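Local atomic coordinates of monoglyceride lipase (Saccharomyces cerevisiae, PDB entry 4ZWN), a protein that hydrolyses monoacylglycerols to free fatty acids and glycerol, preferring monounsaturated substrates, and also takes part in the breakdown of fatty acid ethyl esters. Residues R198-T203 with P228-F233; V29-P34 with L80-S85; K245-E250 with S280-R285. The protein carries 2 engineered substitutions. One frame throughout, in Å; residues are numbered along the deposited sequence.

How the interactions relate
The three contacts are spread over one α/β-hydrolase chain and do not touch. Along the sequence interaction 2 closes first, then interaction 1, then interaction 3. Interaction 2 ties the N-terminal loop 29-34 to helix 78-86, beside the antiparallel end of the eight-stranded sheet; interaction 3 lies on the other side of the chain's centre, about 33 Å from it between centres, where helices 233-248 and 277-286 meet near strands 264-269 and 292-297. Interaction 1 pairs two short strands apart from that sheet, and strand 231-232 runs straight into helix 233-248, whose far end enters interaction 3, about 27 Å away between centres. Of the three, interaction 1 alone comes near the probable catalytic residues.

Interaction 1: R198-T203 with P228-F233; sequences RVRIDT and PLYGSF
Pro-228 lies just before a short two-stranded antiparallel ribbon (200-201 with 231-232), separate from the main sheet of this α/β hydrolase, and its CB is 3.5 Å from Asp-202 OD2. At Leu-229 the backbone O receives a hydrogen bond from a water that in turn accepts one from Thr-203 N, a bridge that carries the pairing past the last direct bond. The Leu-229 side chain is about 10 Å from those of Ser-144 and His-302, the inferred nucleophile and charge-relay histidine, which places this contact near the probable active site. Tyr-230 has Arg-200 NH2 3.7 Å from its CG, the guanidinium and ring planes 42° apart, while Arg-200 NE is bonded to Lys-108 O. Gly-231 forms the hydrogen-bonded pair with Ile-201: its N donates to Ile-201 O at 3.0 Å, and its O accepts from Ile-201 N at 2.8 Å. Ser-232, in the non-hydrogen-bonded pair with Arg-200, is the N-cap of helix 233-248, its OG bonded to Gln-235 N and Gly-109 O. Phe-233 then begins the helix, and its N donates a hydrogen bond to Val-199 O at 3.0 Å. With Val-199 CG1 anti to the backbone N (chi1 167°), that methyl lies over one face of the Phe-233 ring in a CH-pi contact, while Ile-201 CG2 meets the ring edge in plane, 4.0 Å from CE1.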
# COMPACT_ATOMS: atom_id res chain seq x y z
N ARG A 198 -14.18 0.91 19.53
CA ARG A 198 -14.93 1.64 18.52
C ARG A 198 -14.76 3.15 18.61
O ARG A 198 -15.35 3.89 17.82
CB ARG A 198 -16.41 1.27 18.62
CG ARG A 198 -16.74 -0.10 18.07
CD ARG A 198 -18.11 -0.53 18.53
NE ARG A 198 -18.24 -0.29 19.97
CZ ARG A 198 -19.33 -0.58 20.68
NH1 ARG A 198 -20.39 -1.12 20.09
NH2 ARG A 198 -19.35 -0.31 21.97
N VAL A 199 -13.95 3.62 19.55
CA VAL A 199 -13.63 5.03 19.60
C VAL A 199 -12.86 5.42 18.34
O VAL A 199 -11.80 4.86 18.04
CB VAL A 199 -12.80 5.39 20.85
CG1 VAL A 199 -12.19 6.78 20.70
CG2 VAL A 199 -13.66 5.31 22.09
N ARG A 200 -13.40 6.37 17.59
CA ARG A 200 -12.79 6.79 16.34
C ARG A 200 -12.06 8.12 16.53
O ARG A 200 -12.48 8.95 17.33
CB ARG A 200 -13.84 6.88 15.23
CG ARG A 200 -14.26 5.51 14.71
CD ARG A 200 -15.63 5.50 14.08
NE ARG A 200 -15.71 6.35 12.90
CZ ARG A 200 -16.29 7.54 12.89
NH1 ARG A 200 -16.84 8.02 14.00
NH2 ARG A 200 -16.32 8.26 11.77
N ILE A 201 -10.97 8.31 15.80
CA ILE A 201 -10.11 9.46 16.05
C ILE A 201 -9.44 9.99 14.78
O ILE A 201 -9.11 9.23 13.87
CB ILE A 201 -9.04 9.12 17.11
CG1 ILE A 201 -8.44 10.39 17.69
CG2 ILE A 201 -7.97 8.19 16.55
CD1 ILE A 201 -7.78 10.16 19.02
N ASP A 202 -9.26 11.31 14.73
CA ASP A 202 -8.64 11.99 13.60
C ASP A 202 -7.40 12.74 14.07
O ASP A 202 -7.50 13.75 14.77
CB ASP A 202 -9.63 12.95 12.94
CG ASP A 202 -9.03 13.72 11.77
OD1 ASP A 202 -7.99 13.29 11.23
OD2 ASP A 202 -9.61 14.76 11.39
N THR A 203 -6.23 12.24 13.70
CA THR A 203 -4.97 12.78 14.19
C THR A 203 -4.41 13.87 13.29
O THR A 203 -3.44 14.54 13.63
CB THR A 203 -3.91 11.68 14.35
OG1 THR A 203 -3.63 11.09 13.07
CG2 THR A 203 -4.42 10.60 15.29
N PRO A 228 -11.91 14.98 6.56
CA PRO A 228 -11.15 14.48 7.71
C PRO A 228 -10.86 12.98 7.60
O PRO A 228 -11.51 12.27 6.84
CB PRO A 228 -12.08 14.77 8.89
CG PRO A 228 -13.44 14.69 8.30
CD PRO A 228 -13.33 15.21 6.89
N LEU A 229 -9.88 12.52 8.37
CA LEU A 229 -9.48 11.12 8.35
C LEU A 229 -9.75 10.44 9.70
O LEU A 229 -9.04 10.69 10.68
CB LEU A 229 -8.00 11.01 7.99
CG LEU A 229 -7.37 9.63 8.17
CD1 LEU A 229 -8.16 8.57 7.41
CD2 LEU A 229 -5.91 9.65 7.72
N TYR A 230 -10.76 9.58 9.73
CA TYR A 230 -11.11 8.88 10.96
C TYR A 230 -10.61 7.44 10.98
O TYR A 230 -10.71 6.72 9.99
CB TYR A 230 -12.63 8.89 11.17
CG TYR A 230 -13.22 10.28 11.19
CD1 TYR A 230 -13.00 11.14 12.26
CD2 TYR A 230 -14.02 10.72 10.15
CE1 TYR A 230 -13.54 12.41 12.28
CE2 TYR A 230 -14.57 11.99 10.16
CZ TYR A 230 -14.33 12.83 11.23
OH TYR A 230 -14.87 14.09 11.24
N GLY A 231 -10.07 7.03 12.12
CA GLY A 231 -9.67 5.66 12.33
C GLY A 231 -10.09 5.18 13.72
O GLY A 231 -9.96 5.93 14.69
N SER A 232 -10.59 3.96 13.81
CA SER A 232 -10.99 3.40 15.09
C SER A 232 -9.78 2.86 15.84
O SER A 232 -8.78 2.50 15.22
CB SER A 232 -12.03 2.29 14.90
OG SER A 232 -11.42 1.12 14.38
N PHE A 233 -9.87 2.80 17.16
CA PHE A 233 -8.79 2.25 17.97
C PHE A 233 -8.49 0.81 17.56
O PHE A 233 -7.33 0.39 17.54
CB PHE A 233 -9.14 2.31 19.47
CG PHE A 233 -8.96 3.67 20.08
CD1 PHE A 233 -8.70 4.77 19.29
CD2 PHE A 233 -9.06 3.84 21.45
CE1 PHE A 233 -8.54 6.03 19.86
CE2 PHE A 233 -8.89 5.09 22.02
CZ PHE A 233 -8.63 6.18 21.22
O HOH W 1 -6.26 10.12 11.98

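Interaction 2: V29-P34 with L80-S85; sequences VQTTVP and LMDHLS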
# COMPACT_ATOMS: atom_id res chain seq x y z
N VAL A 29 -3.24 12.79 -15.66
CA VAL A 29 -3.33 11.40 -16.12
C VAL A 29 -3.22 11.35 -17.64
O VAL A 29 -3.85 12.14 -18.34
CB VAL A 29 -4.64 10.73 -15.66
CG1 VAL A 29 -4.69 9.28 -16.12
CG2 VAL A 29 -4.77 10.82 -14.15
N GLN A 30 -2.39 10.44 -18.14
CA GLN A 30 -2.11 10.36 -19.57
C GLN A 30 -2.97 9.32 -20.29
O GLN A 30 -3.16 9.40 -21.50
CB GLN A 30 -0.63 10.06 -19.79
CG GLN A 30 0.29 11.02 -19.07
CD GLN A 30 1.75 10.64 -19.21
OE1 GLN A 30 2.16 10.10 -20.23
NE2 GLN A 30 2.53 10.91 -18.17
N THR A 31 -3.47 8.35 -19.54
CA THR A 31 -4.34 7.33 -20.11
C THR A 31 -5.79 7.55 -19.68
O THR A 31 -6.11 8.52 -19.00
CB THR A 31 -3.90 5.91 -19.72
OG1 THR A 31 -4.02 5.74 -18.30
CG2 THR A 31 -2.47 5.66 -20.14
N THR A 32 -6.66 6.63 -20.09
CA THR A 32 -8.08 6.73 -19.78
C THR A 32 -8.39 6.20 -18.38
O THR A 32 -8.19 5.02 -18.10
CB THR A 32 -8.93 5.97 -20.81
OG1 THR A 32 -8.63 6.45 -22.13
CG2 THR A 32 -10.41 6.14 -20.52
N VAL A 33 -8.88 7.08 -17.52
CA VAL A 33 -9.23 6.70 -16.15
C VAL A 33 -10.41 5.73 -16.15
O VAL A 33 -11.47 6.03 -16.70
CB VAL A 33 -9.56 7.93 -15.30
CG1 VAL A 33 -9.98 7.51 -13.89
CG2 VAL A 33 -8.36 8.87 -15.24
N PRO A 34 -10.22 4.55 -15.53
CA PRO A 34 -11.23 3.49 -15.45
C PRO A 34 -12.48 3.88 -14.66
O PRO A 34 -12.46 4.80 -13.85
CB PRO A 34 -10.49 2.35 -14.73
CG PRO A 34 -9.05 2.63 -14.97
CD PRO A 34 -8.93 4.12 -14.98
N LEU A 80 0.47 6.17 -10.07
CA LEU A 80 1.16 4.89 -10.22
C LEU A 80 0.52 4.03 -11.31
O LEU A 80 1.21 3.48 -12.17
CB LEU A 80 1.16 4.13 -8.90
CG LEU A 80 1.79 2.73 -8.93
CD1 LEU A 80 3.24 2.80 -9.40
CD2 LEU A 80 1.68 2.08 -7.56
N MET A 81 -0.80 3.90 -11.26
CA MET A 81 -1.54 3.09 -12.22
C MET A 81 -1.42 3.63 -13.64
O MET A 81 -1.39 2.86 -14.60
CB MET A 81 -3.01 3.00 -11.81
CG MET A 81 -3.24 2.27 -10.50
SD MET A 81 -4.97 1.98 -10.08
CE MET A 81 -5.49 3.64 -9.66
N ASP A 82 -1.35 4.95 -13.77
CA ASP A 82 -1.20 5.58 -15.07
C ASP A 82 0.14 5.20 -15.71
O ASP A 82 0.19 4.82 -16.88
CB ASP A 82 -1.31 7.11 -14.95
CG ASP A 82 -1.50 7.79 -16.30
OD1 ASP A 82 -2.22 7.23 -17.16
OD2 ASP A 82 -0.94 8.89 -16.50
N HIS A 83 1.22 5.30 -14.94
CA HIS A 83 2.55 4.96 -15.44
C HIS A 83 2.68 3.46 -15.71
O HIS A 83 3.33 3.05 -16.67
CB HIS A 83 3.63 5.40 -14.46
CG HIS A 83 3.93 6.87 -14.51
ND1 HIS A 83 3.05 7.83 -14.05
CD2 HIS A 83 5.02 7.54 -14.96
CE1 HIS A 83 3.58 9.03 -14.22
NE2 HIS A 83 4.77 8.88 -14.77
N LEU A 84 2.07 2.64 -14.86
CA LEU A 84 2.07 1.20 -15.08
C LEU A 84 1.34 0.83 -16.36
O LEU A 84 1.76 -0.05 -17.10
CB LEU A 84 1.45 0.46 -13.89
CG LEU A 84 2.30 0.35 -12.62
CD1 LEU A 84 1.49 -0.27 -11.49
CD2 LEU A 84 3.55 -0.46 -12.88
N SER A 85 0.23 1.53 -16.62
CA SER A 85 -0.57 1.29 -17.81
C SER A 85 0.22 1.59 -19.07
O SER A 85 0.12 0.88 -20.07
CB SER A 85 -1.85 2.14 -17.77
OG SER A 85 -2.65 1.91 -18.92
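Asp-82, on helix 78-86 of the α/β-hydrolase fold, receives Gln-30 and Thr-31 of the N-terminal loop that leads to strand 37-41, and its carboxylate takes hydrogen bonds from two successive backbone N-H groups of that loop. Gln-30 N donates to Asp-82 OD2 at 2.7 Å in a nearly straight bond (168° at the hydrogen), reaching the oxygen on its syn side but 29° out of the carboxylate plane. Thr-31 N uses the syn lone pair of Asp-82 OD1 at 2.9 Å. The same oxygen is also met nearly end-on by Thr-31 OG1, 2.6 Å from OD1 and donating its proton there. This hydroxyl, set between the backbone N and the carbonyl carbon (chi1 64°), is turned toward the same oxygen as its own N-H, so one residue grips OD1 twice. Tyr-27 OH is a second partner of OD2, so both oxygens of the buried carboxylate are satisfied, which would probably favour its charged form. The Thr-31 hydroxyl in turn is hydrogen-bonded to Trp-51 NE1. With an alanine in place of Asp-82, the N-H groups of Gln-30 and Thr-31 and the Thr-31 hydroxyl are likely to lose their acceptor, and the loop its tie to the helix. Ser-85, one turn on, is held by Pro-52 O through its OG. Two methyl groups close in on these polar groups: the Val-29 side chain crosses that of Asp-82 at a slant, its CG1 3.5 Å from Asp-82 CG, and Thr-31 CG2 lies 3.9 Å from Ser-85 OG.

Interaction 3: K245-E250 with S280-R285; sequences KLYKNE and SEKFIR. Engineered in segment 280-285: Arg-285 (natural residue Gln).
Leu-246, in the last turns of helix 233-248, sends its CD1 to within 4.1 Å of CE1 of Phe-283 on helix 277-286, the two side chains crossing at a slant. Tyr-247 follows, and it meets Lys-282 in two ways. Its backbone O accepts a hydrogen bond of 2.8 Å from Lys-282 NZ, the donor tilted 32° from the carbonyl plane, while its ring atom CE1 lies 3.7 Å from Lys-282 CD, the two side chains crossing at about a right angle. The lysine reaches across because its chain runs extended out to CE and then bends at the last torsion (chi4 -64°), which brings the ammonium to the carbonyl. The same NZ makes a salt bridge with Asp-286 OD2, so the ammonium is held by a carboxylate as well as by the carbonyl near the helix end. Asn-249, leaving the helix with positive phi, places its CB 4.0 Å from Lys-282 NZ; its amide is bonded to Ile-254 and Gln-255. The pair of helices is thus joined by a polar link beside an apolar one: Leu-246 and Phe-283 also pack against helix 145-156, and Phe-283 rests on Ile-266 of strand 264-269 in the central sheet.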
# COMPACT_ATOMS: atom_id res chain seq x y z
N LYS A 245 4.89 -6.85 14.80
CA LYS A 245 5.10 -8.29 14.76
C LYS A 245 6.26 -8.63 13.84
O LYS A 245 7.07 -9.51 14.14
CB LYS A 245 3.83 -9.01 14.29
CG LYS A 245 4.01 -10.51 14.07
CD LYS A 245 2.72 -11.16 13.59
CE LYS A 245 2.21 -10.47 12.33
NZ LYS A 245 0.88 -11.00 11.90
N LEU A 246 6.35 -7.92 12.73
CA LEU A 246 7.43 -8.13 11.78
C LEU A 246 8.76 -7.63 12.33
O LEU A 246 9.80 -8.24 12.10
CB LEU A 246 7.11 -7.45 10.44
CG LEU A 246 5.94 -8.07 9.67
CD1 LEU A 246 5.76 -7.39 8.32
CD2 LEU A 246 6.15 -9.57 9.50
N TYR A 247 8.71 -6.51 13.05
CA TYR A 247 9.93 -5.89 13.56
C TYR A 247 10.57 -6.69 14.68
O TYR A 247 11.79 -6.82 14.76
CB TYR A 247 9.66 -4.46 14.04
CG TYR A 247 10.90 -3.75 14.50
CD1 TYR A 247 11.87 -3.34 13.58
CD2 TYR A 247 11.13 -3.49 15.84
CE1 TYR A 247 13.01 -2.69 13.98
CE2 TYR A 247 12.27 -2.83 16.26
CZ TYR A 247 13.21 -2.44 15.33
OH TYR A 247 14.36 -1.80 15.73
N LYS A 248 9.73 -7.22 15.56
CA LYS A 248 10.21 -8.05 16.65
C LYS A 248 10.68 -9.40 16.12
O LYS A 248 11.70 -9.93 16.56
CB LYS A 248 9.12 -8.23 17.71
CG LYS A 248 9.18 -9.56 18.44
CD LYS A 248 8.37 -9.54 19.72
CE LYS A 248 9.11 -8.79 20.82
NZ LYS A 248 10.39 -9.47 21.17
N ASN A 249 9.94 -9.94 15.15
CA ASN A 249 10.26 -11.22 14.52
C ASN A 249 10.50 -12.32 15.55
O ASN A 249 11.53 -12.99 15.55
CB ASN A 249 11.49 -11.09 13.62
CG ASN A 249 11.66 -12.28 12.68
OD1 ASN A 249 10.68 -12.94 12.33
ND2 ASN A 249 12.90 -12.55 12.28
N GLU A 250 9.52 -12.50 16.43
CA GLU A 250 9.62 -13.46 17.52
C GLU A 250 9.64 -14.89 17.00
O GLU A 250 8.79 -15.28 16.19
CB GLU A 250 8.46 -13.26 18.50
CG GLU A 250 8.58 -14.05 19.79
CD GLU A 250 7.48 -13.72 20.79
OE1 GLU A 250 6.56 -12.96 20.42
OE2 GLU A 250 7.54 -14.21 21.93
N SER A 280 12.26 -1.39 7.43
CA SER A 280 12.54 -2.00 6.14
C SER A 280 13.93 -2.64 6.11
O SER A 280 14.11 -3.71 5.53
CB SER A 280 12.41 -0.97 5.01
OG SER A 280 11.10 -0.41 4.97
N GLU A 281 14.90 -1.99 6.73
CA GLU A 281 16.26 -2.52 6.77
C GLU A 281 16.31 -3.86 7.48
O GLU A 281 16.96 -4.80 7.00
CB GLU A 281 17.21 -1.53 7.45
CG GLU A 281 17.46 -0.26 6.65
CD GLU A 281 18.19 0.80 7.45
OE1 GLU A 281 18.19 0.72 8.69
OE2 GLU A 281 18.75 1.73 6.83
N LYS A 282 15.62 -3.96 8.61
CA LYS A 282 15.64 -5.19 9.40
C LYS A 282 14.81 -6.29 8.73
O LYS A 282 15.16 -7.46 8.82
CB LYS A 282 15.12 -4.93 10.81
CG LYS A 282 15.23 -6.13 11.74
CD LYS A 282 14.81 -5.76 13.16
CE LYS A 282 14.96 -6.94 14.11
NZ LYS A 282 14.05 -8.07 13.75
N PHE A 283 13.73 -5.91 8.07
CA PHE A 283 12.88 -6.89 7.40
C PHE A 283 13.63 -7.62 6.29
O PHE A 283 13.56 -8.84 6.19
CB PHE A 283 11.62 -6.23 6.82
CG PHE A 283 10.70 -7.21 6.14
CD1 PHE A 283 9.79 -7.95 6.87
CD2 PHE A 283 10.76 -7.39 4.77
CE1 PHE A 283 8.96 -8.85 6.24
CE2 PHE A 283 9.93 -8.30 4.14
CZ PHE A 283 9.03 -9.03 4.88
N ILE A 284 14.35 -6.86 5.47
CA ILE A 284 15.14 -7.45 4.39
C ILE A 284 16.22 -8.38 4.95
O ILE A 284 16.46 -9.45 4.40
CB ILE A 284 15.79 -6.36 3.52
CG1 ILE A 284 14.71 -5.52 2.84
CG2 ILE A 284 16.69 -6.97 2.45
CD1 ILE A 284 13.77 -6.35 1.97
N ARG A 285 16.84 -7.97 6.05
CA ARG A 285 17.80 -8.81 6.76
C ARG A 285 17.19 -10.14 7.20
O ARG A 285 17.80 -11.20 7.03
CB ARG A 285 18.34 -8.08 7.98
CG ARG A 285 19.51 -7.17 7.71
CD ARG A 285 20.03 -6.60 9.01
NE ARG A 285 21.33 -5.97 8.84
CZ ARG A 285 22.49 -6.54 9.13
NH1 ARG A 285 22.52 -7.78 9.63
NH2 ARG A 285 23.63 -5.89 8.94